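Local coordinates for alcohol dehydrogenase superfamily protein (Novosphingobium aromaticivorans, PDB 3GAZ) that probably acts as an NADP-dependent oxidoreductase of the medium-chain alcohol dehydrogenase superfamily, at residues 123-135 against 295-307. Numbering follows the deposited sequence.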
loop_
_atom_site.group_PDB
_atom_site.type_symbol
_atom_site.label_atom_id
_atom_site.label_comp_id
_atom_site.label_asym_id
_atom_site.label_seq_id
_atom_site.Cartn_x
_atom_site.Cartn_y
_atom_site.Cartn_z
ATOM N N LEU A 123 -7.003 24.454 19.170
ATOM C CA LEU A 123 -5.702 24.309 18.522
ATOM C C LEU A 123 -5.618 24.951 17.142
ATOM O O LEU A 123 -6.609 25.021 16.414
ATOM C CB LEU A 123 -5.344 22.827 18.371
ATOM C CG LEU A 123 -5.327 21.915 19.602
ATOM C CD1 LEU A 123 -4.889 20.520 19.169
ATOM C CD2 LEU A 123 -4.380 22.466 20.659
ATOM N N THR A 124 -4.422 25.416 16.789
ATOM C CA THR A 124 -4.190 25.992 15.473
ATOM C C THR A 124 -4.012 24.776 14.562
ATOM O O THR A 124 -3.887 23.653 15.049
ATOM C CB THR A 124 -2.893 26.822 15.433
ATOM O OG1 THR A 124 -1.770 25.956 15.649
ATOM C CG2 THR A 124 -2.920 27.916 16.503
HETATM N N MSE A 125 -4.002 24.984 13.250
HETATM C CA MSE A 125 -3.832 23.861 12.335
HETATM C C MSE A 125 -2.491 23.153 12.564
HETATM O O MSE A 125 -2.406 21.925 12.479
HETATM C CB MSE A 125 -3.947 24.341 10.885
HETATM C CG MSE A 125 -5.384 24.678 10.447
HETATM SE SE MSE A 125 -6.440 23.205 10.214
HETATM C CE MSE A 125 -8.059 23.978 9.945
ATOM N N ARG A 126 -1.450 23.926 12.858
ATOM C CA ARG A 126 -0.129 23.351 13.111
ATOM C C ARG A 126 -0.176 22.441 14.337
ATOM O O ARG A 126 0.293 21.304 14.291
ATOM C CB ARG A 126 0.906 24.463 13.326
ATOM C CG ARG A 126 1.575 24.965 12.040
ATOM C CD ARG A 126 2.272 26.313 12.252
ATOM N NE ARG A 126 3.115 26.333 13.446
ATOM C CZ ARG A 126 4.269 25.681 13.575
ATOM N NH1 ARG A 126 4.741 24.947 12.577
ATOM N NH2 ARG A 126 4.949 25.759 14.713
ATOM N N GLN A 127 -0.752 22.942 15.428
ATOM C CA GLN A 127 -0.856 22.173 16.666
ATOM C C GLN A 127 -1.607 20.855 16.492
ATOM O O GLN A 127 -1.185 19.819 17.001
ATOM C CB GLN A 127 -1.566 22.988 17.749
ATOM C CG GLN A 127 -0.751 24.093 18.380
ATOM C CD GLN A 127 -1.567 24.866 19.402
ATOM O OE1 GLN A 127 -2.604 25.440 19.073
ATOM N NE2 GLN A 127 -1.107 24.878 20.648
ATOM N N ALA A 128 -2.733 20.905 15.791
ATOM C CA ALA A 128 -3.544 19.716 15.574
ATOM C C ALA A 128 -2.867 18.706 14.650
ATOM O O ALA A 128 -3.016 17.500 14.833
ATOM C CB ALA A 128 -4.899 20.113 15.007
ATOM N N SER A 129 -2.116 19.201 13.667
ATOM C CA SER A 129 -1.445 18.326 12.706
ATOM C C SER A 129 -0.378 17.385 13.285
ATOM O O SER A 129 -0.104 16.337 12.704
ATOM C CB SER A 129 -0.819 19.158 11.584
ATOM O OG SER A 129 0.345 19.836 12.031
ATOM N N VAL A 130 0.219 17.743 14.416
ATOM C CA VAL A 130 1.263 16.899 15.005
ATOM C C VAL A 130 0.748 15.946 16.077
ATOM O O VAL A 130 1.527 15.239 16.710
ATOM C CB VAL A 130 2.387 17.748 15.638
ATOM C CG1 VAL A 130 3.058 18.591 14.579
ATOM C CG2 VAL A 130 1.815 18.635 16.754
ATOM N N LEU A 131 -0.567 15.908 16.258
ATOM C CA LEU A 131 -1.172 15.070 17.291
ATOM C C LEU A 131 -1.598 13.630 16.935
ATOM O O LEU A 131 -1.312 12.695 17.678
ATOM C CB LEU A 131 -2.379 15.825 17.864
ATOM C CG LEU A 131 -2.806 15.666 19.325
ATOM C CD1 LEU A 131 -1.622 15.857 20.264
ATOM C CD2 LEU A 131 -3.890 16.709 19.622
ATOM N N PRO A 132 -2.274 13.433 15.789
ATOM C CA PRO A 132 -2.745 12.101 15.370
ATOM C C PRO A 132 -1.903 10.849 15.662
ATOM O O PRO A 132 -2.237 10.080 16.557
ATOM C CB PRO A 132 -3.021 12.290 13.882
ATOM C CG PRO A 132 -3.531 13.704 13.835
ATOM C CD PRO A 132 -2.517 14.427 14.727
ATOM N N LEU A 133 -0.822 10.636 14.919
ATOM C CA LEU A 133 -0.003 9.437 15.125
ATOM C C LEU A 133 0.469 9.198 16.550
ATOM O O LEU A 133 0.230 8.124 17.110
ATOM C CB LEU A 133 1.222 9.433 14.203
ATOM C CG LEU A 133 2.185 8.255 14.440
ATOM C CD1 LEU A 133 1.452 6.924 14.242
ATOM C CD2 LEU A 133 3.369 8.358 13.488
ATOM N N VAL A 134 1.140 10.180 17.142
ATOM C CA VAL A 134 1.638 9.994 18.494
ATOM C C VAL A 134 0.534 9.799 19.525
ATOM O O VAL A 134 0.709 9.028 20.462
ATOM C CB VAL A 134 2.591 11.151 18.938
ATOM C CG1 VAL A 134 3.792 11.212 17.997
ATOM C CG2 VAL A 134 1.854 12.478 18.977
ATOM N N PHE A 135 -0.603 10.476 19.360
ATOM C CA PHE A 135 -1.701 10.304 20.312
ATOM C C PHE A 135 -2.237 8.878 20.217
ATOM O O PHE A 135 -2.424 8.193 21.225
ATOM C CB PHE A 135 -2.857 11.272 20.031
ATOM C CG PHE A 135 -3.984 11.156 21.027
ATOM C CD1 PHE A 135 -3.968 11.898 22.207
ATOM C CD2 PHE A 135 -5.020 10.242 20.824
ATOM C CE1 PHE A 135 -4.963 11.729 23.178
ATOM C CE2 PHE A 135 -6.024 10.062 21.789
ATOM C CZ PHE A 135 -5.993 10.809 22.970
ATOM N N GLY A 295 -8.649 21.150 28.567
ATOM C CA GLY A 295 -7.331 21.665 28.899
ATOM C C GLY A 295 -6.389 20.642 29.511
ATOM O O GLY A 295 -5.478 20.998 30.255
ATOM N N LYS A 296 -6.599 19.368 29.195
ATOM C CA LYS A 296 -5.751 18.314 29.733
ATOM C C LYS A 296 -4.799 17.746 28.689
ATOM O O LYS A 296 -4.024 16.831 28.976
ATOM C CB LYS A 296 -6.616 17.196 30.322
ATOM C CG LYS A 296 -7.401 17.635 31.553
ATOM C CD LYS A 296 -8.146 16.476 32.194
ATOM C CE LYS A 296 -8.772 16.898 33.517
ATOM N NZ LYS A 296 -9.293 15.733 34.283
ATOM N N LEU A 297 -4.855 18.293 27.480
ATOM C CA LEU A 297 -3.990 17.841 26.397
ATOM C C LEU A 297 -3.514 18.991 25.527
ATOM O O LEU A 297 -4.319 19.749 24.983
ATOM C CB LEU A 297 -4.715 16.819 25.517
ATOM C CG LEU A 297 -3.968 16.383 24.251
ATOM C CD1 LEU A 297 -2.653 15.698 24.619
ATOM C CD2 LEU A 297 -4.847 15.444 23.450
ATOM N N ALA A 298 -2.200 19.103 25.394
ATOM C CA ALA A 298 -1.583 20.140 24.579
ATOM C C ALA A 298 -0.382 19.533 23.867
ATOM O O ALA A 298 0.556 19.054 24.504
ATOM C CB ALA A 298 -1.136 21.301 25.453
ATOM N N PRO A 299 -0.399 19.533 22.528
ATOM C CA PRO A 299 0.734 18.963 21.798
ATOM C C PRO A 299 1.972 19.838 21.968
ATOM O O PRO A 299 1.862 21.057 22.105
ATOM C CB PRO A 299 0.235 18.956 20.358
ATOM C CG PRO A 299 -0.586 20.214 20.307
ATOM C CD PRO A 299 -1.381 20.124 21.602
ATOM N N ARG A 300 3.145 19.214 21.985
ATOM C CA ARG A 300 4.383 19.965 22.100
ATOM C C ARG A 300 4.768 20.289 20.662
ATOM O O ARG A 300 5.137 19.402 19.891
ATOM C CB ARG A 300 5.479 19.127 22.770
ATOM C CG ARG A 300 6.643 19.970 23.271
ATOM C CD ARG A 300 7.767 19.128 23.852
ATOM N NE ARG A 300 8.772 19.966 24.495
ATOM C CZ ARG A 300 9.951 19.526 24.926
ATOM N NH1 ARG A 300 10.281 18.248 24.776
ATOM N NH2 ARG A 300 10.796 20.365 25.518
ATOM N N LEU A 301 4.671 21.564 20.306
ATOM C CA LEU A 301 4.959 22.008 18.952
ATOM C C LEU A 301 6.182 22.915 18.858
ATOM O O LEU A 301 6.227 23.969 19.492
ATOM C CB LEU A 301 3.729 22.739 18.403
ATOM C CG LEU A 301 3.782 23.388 17.021
ATOM C CD1 LEU A 301 3.987 22.320 15.956
ATOM C CD2 LEU A 301 2.486 24.135 16.773
ATOM N N ASP A 302 7.173 22.498 18.073
ATOM C CA ASP A 302 8.380 23.306 17.888
ATOM C C ASP A 302 7.902 24.583 17.179
ATOM O O ASP A 302 7.180 24.511 16.182
ATOM C CB ASP A 302 9.396 22.539 17.033
ATOM C CG ASP A 302 10.721 23.267 16.894
ATOM O OD1 ASP A 302 10.741 24.368 16.304
ATOM O OD2 ASP A 302 11.748 22.734 17.372
ATOM N N PRO A 303 8.288 25.763 17.697
ATOM C CA PRO A 303 7.914 27.080 17.157
ATOM C C PRO A 303 8.283 27.333 15.701
ATOM O O PRO A 303 7.674 28.173 15.045
ATOM C CB PRO A 303 8.629 28.064 18.089
ATOM C CG PRO A 303 8.873 27.274 19.342
ATOM C CD PRO A 303 9.235 25.917 18.816
ATOM N N ARG A 304 9.286 26.620 15.202
ATOM C CA ARG A 304 9.726 26.790 13.822
ATOM C C ARG A 304 8.645 26.449 12.797
ATOM O O ARG A 304 7.855 25.526 13.000
ATOM C CB ARG A 304 10.968 25.936 13.561
ATOM C CG ARG A 304 12.248 26.532 14.130
ATOM C CD ARG A 304 13.417 25.583 13.976
ATOM N NE ARG A 304 13.316 24.440 14.879
ATOM C CZ ARG A 304 14.227 23.474 14.968
ATOM N NH1 ARG A 304 15.309 23.509 14.202
ATOM N NH2 ARG A 304 14.065 22.483 15.837
ATOM N N THR A 305 8.614 27.204 11.700
ATOM C CA THR A 305 7.641 26.971 10.636
ATOM C C THR A 305 8.345 26.595 9.335
ATOM O O THR A 305 9.502 26.973 9.109
ATOM C CB THR A 305 6.748 28.211 10.398
ATOM O OG1 THR A 305 7.568 29.364 10.166
ATOM C CG2 THR A 305 5.856 28.462 11.611
ATOM N N PHE A 306 7.639 25.840 8.492
ATOM C CA PHE A 306 8.168 25.373 7.215
ATOM C C PHE A 306 7.042 25.312 6.186
ATOM O O PHE A 306 5.991 24.723 6.438
ATOM C CB PHE A 306 8.774 23.971 7.379
ATOM C CG PHE A 306 9.837 23.889 8.436
ATOM C CD1 PHE A 306 11.180 24.057 8.111
ATOM C CD2 PHE A 306 9.489 23.678 9.766
ATOM C CE1 PHE A 306 12.166 24.019 9.099
ATOM C CE2 PHE A 306 10.464 23.641 10.761
ATOM C CZ PHE A 306 11.811 23.812 10.424
ATOM N N SER A 307 7.261 25.922 5.026
ATOM C CA SER A 307 6.255 25.906 3.968
ATOM C C SER A 307 6.400 24.588 3.222
ATOM O O SER A 307 7.347 23.844 3.451
ATOM C CB SER A 307 6.495 27.052 2.991
ATOM O OG SER A 307 7.725 26.853 2.318
HETATM O O HOH W 1 4.917 25.230 9.759
HETATM O O HOH W 2 1.276 23.599 21.619
#
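In this medium-chain dehydrogenase fold, the largely extended chain 295-307, which returns from helix 278-293 towards the GroES-like domain, is laid across the short helix 125-129 and the start of helix 132-145, with R126, V130, L131 and F135 meeting L297, P299 and L301. It illustrates how an arginine can bind a loop through its carbonyls. R126 bends at chi3 (48°), bringing its guanidinium between L301 CD1 on one face and T305 CG2 on the other. At the group's edge, R126 NH2 donates to D302 O at 2.9 Å, nearly in the guanidinium plane, while its NH1 makes a weak bond to R304 O. Cut back to an alanine, this position would probably leave D302 O without its donor and open a gap between L301 and T305. The loop is also braced from within, since R304 grips the D302 carboxylate side-on and the R304 backbone N closes an Asx turn on D302 OD1. Earlier in the same segment, the P299 ring lies against helix 125-129 and what follows it: P299 CG is 3.4 Å from Q127 O, and P299 CB is 3.6 Å from L131 CD1. L297 CD2 reaches F135 CE1 at 3.7 Å. A water joins Q127 to the backbone of P299, accepting from Q127 NE2 at 2.9 Å and donating to P299 O.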